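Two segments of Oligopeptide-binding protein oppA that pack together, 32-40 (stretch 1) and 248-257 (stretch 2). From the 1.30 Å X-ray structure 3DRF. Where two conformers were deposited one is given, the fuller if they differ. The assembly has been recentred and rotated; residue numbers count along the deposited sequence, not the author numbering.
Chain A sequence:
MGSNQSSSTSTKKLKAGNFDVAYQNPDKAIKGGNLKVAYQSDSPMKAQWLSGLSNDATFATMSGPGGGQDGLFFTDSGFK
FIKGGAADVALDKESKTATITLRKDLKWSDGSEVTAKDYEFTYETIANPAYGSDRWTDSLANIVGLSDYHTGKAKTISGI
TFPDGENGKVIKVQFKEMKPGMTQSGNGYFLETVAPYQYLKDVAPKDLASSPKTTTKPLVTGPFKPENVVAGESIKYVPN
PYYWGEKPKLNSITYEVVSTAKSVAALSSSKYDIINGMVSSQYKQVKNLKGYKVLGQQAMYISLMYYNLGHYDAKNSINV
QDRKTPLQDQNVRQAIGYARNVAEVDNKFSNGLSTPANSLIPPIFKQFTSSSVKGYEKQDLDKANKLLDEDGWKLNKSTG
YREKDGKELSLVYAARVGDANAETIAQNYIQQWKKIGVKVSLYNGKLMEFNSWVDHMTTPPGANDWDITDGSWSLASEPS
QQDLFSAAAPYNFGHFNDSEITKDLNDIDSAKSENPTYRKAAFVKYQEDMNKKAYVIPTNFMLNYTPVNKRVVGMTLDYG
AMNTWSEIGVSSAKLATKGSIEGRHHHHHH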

# COMPACT_ATOMS: atom_id res chain seq x y z
N GLY A 32 -29.30 12.27 14.25
CA GLY A 32 -28.70 12.48 12.95
C GLY A 32 -28.99 11.43 11.85
O GLY A 32 -29.74 10.52 12.00
N GLY A 33 -28.38 11.63 10.70
CA GLY A 33 -28.70 10.86 9.52
C GLY A 33 -28.06 9.49 9.39
O GLY A 33 -27.31 9.07 10.25
N ASN A 34 -28.38 8.84 8.30
CA ASN A 34 -27.89 7.49 8.00
C ASN A 34 -27.21 7.51 6.64
O ASN A 34 -27.84 7.53 5.64
N LEU A 35 -25.89 7.50 6.68
CA LEU A 35 -25.08 7.68 5.48
C LEU A 35 -24.82 6.34 4.81
O LEU A 35 -24.66 5.37 5.46
N LYS A 36 -24.79 6.36 3.50
CA LYS A 36 -24.52 5.16 2.72
C LYS A 36 -23.26 5.38 1.89
O LYS A 36 -23.24 6.24 1.04
N VAL A 37 -22.23 4.59 2.13
CA VAL A 37 -20.94 4.70 1.46
C VAL A 37 -20.59 3.37 0.81
O VAL A 37 -20.91 2.34 1.30
N ALA A 38 -19.91 3.43 -0.32
CA ALA A 38 -19.30 2.26 -0.95
C ALA A 38 -17.83 2.49 -1.32
O ALA A 38 -17.38 3.57 -1.52
N TYR A 39 -17.15 1.36 -1.45
CA TYR A 39 -15.82 1.28 -2.08
C TYR A 39 -15.93 0.41 -3.33
O TYR A 39 -16.48 -0.65 -3.28
N GLN A 40 -15.39 0.91 -4.42
CA GLN A 40 -15.42 0.18 -5.67
C GLN A 40 -14.39 -0.96 -5.66
O GLN A 40 -13.23 -0.77 -5.55
N PRO A 248 -19.90 11.94 16.79
CA PRO A 248 -20.42 12.13 15.45
C PRO A 248 -21.84 12.69 15.42
O PRO A 248 -22.61 12.53 16.31
N LYS A 249 -22.11 13.36 14.31
CA LYS A 249 -23.44 13.91 14.01
C LYS A 249 -24.36 12.79 13.53
O LYS A 249 -25.54 12.81 13.83
N LEU A 250 -23.86 11.81 12.81
CA LEU A 250 -24.66 10.75 12.21
C LEU A 250 -25.14 9.70 13.19
O LEU A 250 -24.52 9.50 14.18
N ASN A 251 -26.31 9.13 12.89
CA ASN A 251 -26.81 7.94 13.55
C ASN A 251 -26.15 6.66 13.07
O ASN A 251 -25.93 5.80 13.87
N SER A 252 -25.87 6.53 11.78
CA SER A 252 -25.23 5.30 11.30
C SER A 252 -24.52 5.57 9.99
O SER A 252 -24.78 6.55 9.35
N ILE A 253 -23.63 4.67 9.64
CA ILE A 253 -23.01 4.59 8.32
C ILE A 253 -23.00 3.16 7.84
O ILE A 253 -22.56 2.33 8.56
N THR A 254 -23.45 2.89 6.62
CA THR A 254 -23.27 1.57 6.03
C THR A 254 -22.13 1.73 5.01
O THR A 254 -22.00 2.73 4.32
N TYR A 255 -21.26 0.74 4.96
CA TYR A 255 -20.10 0.80 4.06
C TYR A 255 -20.05 -0.54 3.33
O TYR A 255 -19.93 -1.54 3.97
N GLU A 256 -20.19 -0.52 2.01
CA GLU A 256 -20.38 -1.71 1.19
C GLU A 256 -19.38 -1.77 0.05
O GLU A 256 -19.05 -0.75 -0.47
N VAL A 257 -19.09 -2.89 -0.51
CA VAL A 257 -18.39 -2.92 -1.80
C VAL A 257 -19.43 -2.82 -2.91
O VAL A 257 -20.60 -3.18 -2.73

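Strands 34-40 and 252-257 run parallel, their axes 23° apart and 4.5 Å at closest approach. Successive side chains alternate between the two faces of the sheet, and the register sets which residues lie side by side. Leu35, Val37 and Tyr39 share one face with Ile253, Tyr255 and Val257; Asn34, Lys36 and Ala38 share the other with Ser252, Thr254 and Glu256. The backbone ladder fixes this pairing: Leu35 N donates to Ser252 O (3.0 Å, 163°), and Thr254 N donates to Leu35 O (3.0 Å, 164°), a pattern that repeats up to Tyr39 N and Glu256 O at 3.0 Å.

The first face is apolar. Leu35 (chi1 t, chi2 p) is buried and packs against two residues of the other stretch: its CB lies 3.9 Å from Leu250 CD1 and 4.2 Å from Ile253 CG1. Leu250 (m, t) starts sideways from its CA, but its end comes nearer, and its CD2 also reaches to 3.6 Å from Gly33 O. Val37 (t) fits its two methyls into the corner between Ile253 and the Tyr255 ring. Its CG2 meets Ile253 CG2 at 3.8 Å, while its CG1 sits over one face of the Tyr255 ring, 3.7 Å from the ring centroid and 20° off the normal, a CH-pi contact. The ring is brought there by an off-well chi1 of -145° with chi2 of -40°, which carries its end nearer to stretch 1. Tyr39 N lies at the ring edge, 3.9 Å from Tyr255 CE1, and Tyr39 CB is 4.1 Å from the same CE1; with chi1 t, the Tyr39 ring leads away from stretch 2.

The opposite face is more polar. The CA-to-CB bond of Asn34 (m) points to this face, but the end of the side chain comes nearer stretch 2, where OD1 accepts from Ser252 OG (2.7 Å) and from Asn251 ND2 (3.0 Å, 169°); Ser252 is p and Asn251 t. Water 1 continues this network, donating to Ser252 OG and to Leu35 O, each at 2.9 Å. Thr254 (p) places OG1 3.6 Å from Lys36 CG, a snug contact against the start of that long chain (m, t, m, t). Water 2 donates to Val37 O at 3.0 Å and hydrogen-bonds Thr254 OG1 at 2.7 Å, bridging the strands. Ala38 presents only a methyl here, and its CA approaches Glu256 O at 3.1 Å.

Before the strands, glycine permits close backbone packing. Gly32 CA contacts Lys249 O at 3.3 Å through CA-H...O geometry (167°), and an ideal CB on Gly32 would fall 1.8 Å from that same Lys249 O, a clash.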

# COMPACT_ATOMS: atom_id res chain seq x y z
CB ASN A 34 -29.06 6.49 8.05
CG ASN A 34 -29.70 6.45 9.46
OD1 ASN A 34 -29.12 6.00 10.40
ND2 ASN A 34 -30.87 6.98 9.59
CB LEU A 35 -23.74 8.34 5.89
CG LEU A 35 -22.77 8.76 4.76
CD1 LEU A 35 -23.28 10.05 4.13
CD2 LEU A 35 -21.41 9.02 5.36
CB LYS A 36 -25.69 4.85 1.77
CG LYS A 36 -26.98 4.42 2.58
CD LYS A 36 -27.98 3.94 1.62
CE LYS A 36 -28.35 5.16 0.87
NZ LYS A 36 -29.50 4.88 -0.12
CB VAL A 37 -19.81 5.07 2.49
CG1 VAL A 37 -18.51 5.46 1.77
CG2 VAL A 37 -20.23 6.24 3.37
CB ALA A 38 -20.13 1.79 -2.20
CB TYR A 39 -14.78 0.72 -1.07
CG TYR A 39 -13.36 0.93 -1.53
CD1 TYR A 39 -12.61 2.01 -1.08
CD2 TYR A 39 -12.78 0.08 -2.47
CE1 TYR A 39 -11.31 2.20 -1.55
CE2 TYR A 39 -11.53 0.26 -2.89
CZ TYR A 39 -10.82 1.33 -2.45
OH TYR A 39 -9.53 1.49 -2.91
CB GLN A 40 -15.16 1.13 -6.85
CG GLN A 40 -15.38 0.41 -8.21
CD GLN A 40 -15.13 1.36 -9.36
OE1 GLN A 40 -14.02 1.54 -9.78
NE2 GLN A 40 -16.20 1.97 -9.83
CB PRO A 248 -20.40 10.72 14.85
CG PRO A 248 -20.19 9.82 15.93
CD PRO A 248 -19.59 10.52 17.06
CB LYS A 249 -23.28 15.00 12.94
CG LYS A 249 -22.48 16.27 13.39
CD LYS A 249 -22.45 17.36 12.24
CE LYS A 249 -21.54 18.53 12.56
NZ LYS A 249 -22.16 19.41 13.55
CB LEU A 250 -23.91 10.02 11.08
CG LEU A 250 -23.51 10.85 9.85
CD1 LEU A 250 -22.39 10.14 9.06
CD2 LEU A 250 -24.69 11.09 8.88
CB ASN A 251 -28.34 7.87 13.38
CG ASN A 251 -28.97 6.69 14.12
OD1 ASN A 251 -28.93 6.63 15.32
ND2 ASN A 251 -29.48 5.79 13.39
CB SER A 252 -26.23 4.17 11.13
OG SER A 252 -27.00 4.34 9.96
CB ILE A 253 -21.51 5.09 8.34
CG1 ILE A 253 -21.40 6.52 8.87
CG2 ILE A 253 -20.88 4.96 6.89
CD1 ILE A 253 -19.95 6.95 9.31
CB THR A 254 -24.58 1.07 5.39
OG1 THR A 254 -24.96 1.97 4.34
CG2 THR A 254 -25.64 1.00 6.47
CB TYR A 255 -18.81 1.08 4.85
CG TYR A 255 -17.76 1.95 4.14
CD1 TYR A 255 -17.48 1.80 2.81
CD2 TYR A 255 -17.07 2.88 4.82
CE1 TYR A 255 -16.51 2.58 2.19
CE2 TYR A 255 -16.11 3.67 4.21
CZ TYR A 255 -15.86 3.51 2.89
OH TYR A 255 -14.95 4.31 2.27
CB GLU A 256 -21.84 -1.76 0.59
CG GLU A 256 -22.97 -1.68 1.61
CD GLU A 256 -24.33 -1.90 0.97
OE1 GLU A 256 -24.52 -1.85 -0.23
OE2 GLU A 256 -25.20 -2.14 1.77
CB VAL A 257 -17.44 -4.14 -2.00
CG1 VAL A 257 -16.23 -4.05 -1.06
CG2 VAL A 257 -18.19 -5.46 -1.84
O HOH W 1 -26.73 4.08 7.09
O HOH W 2 -23.81 1.69 1.95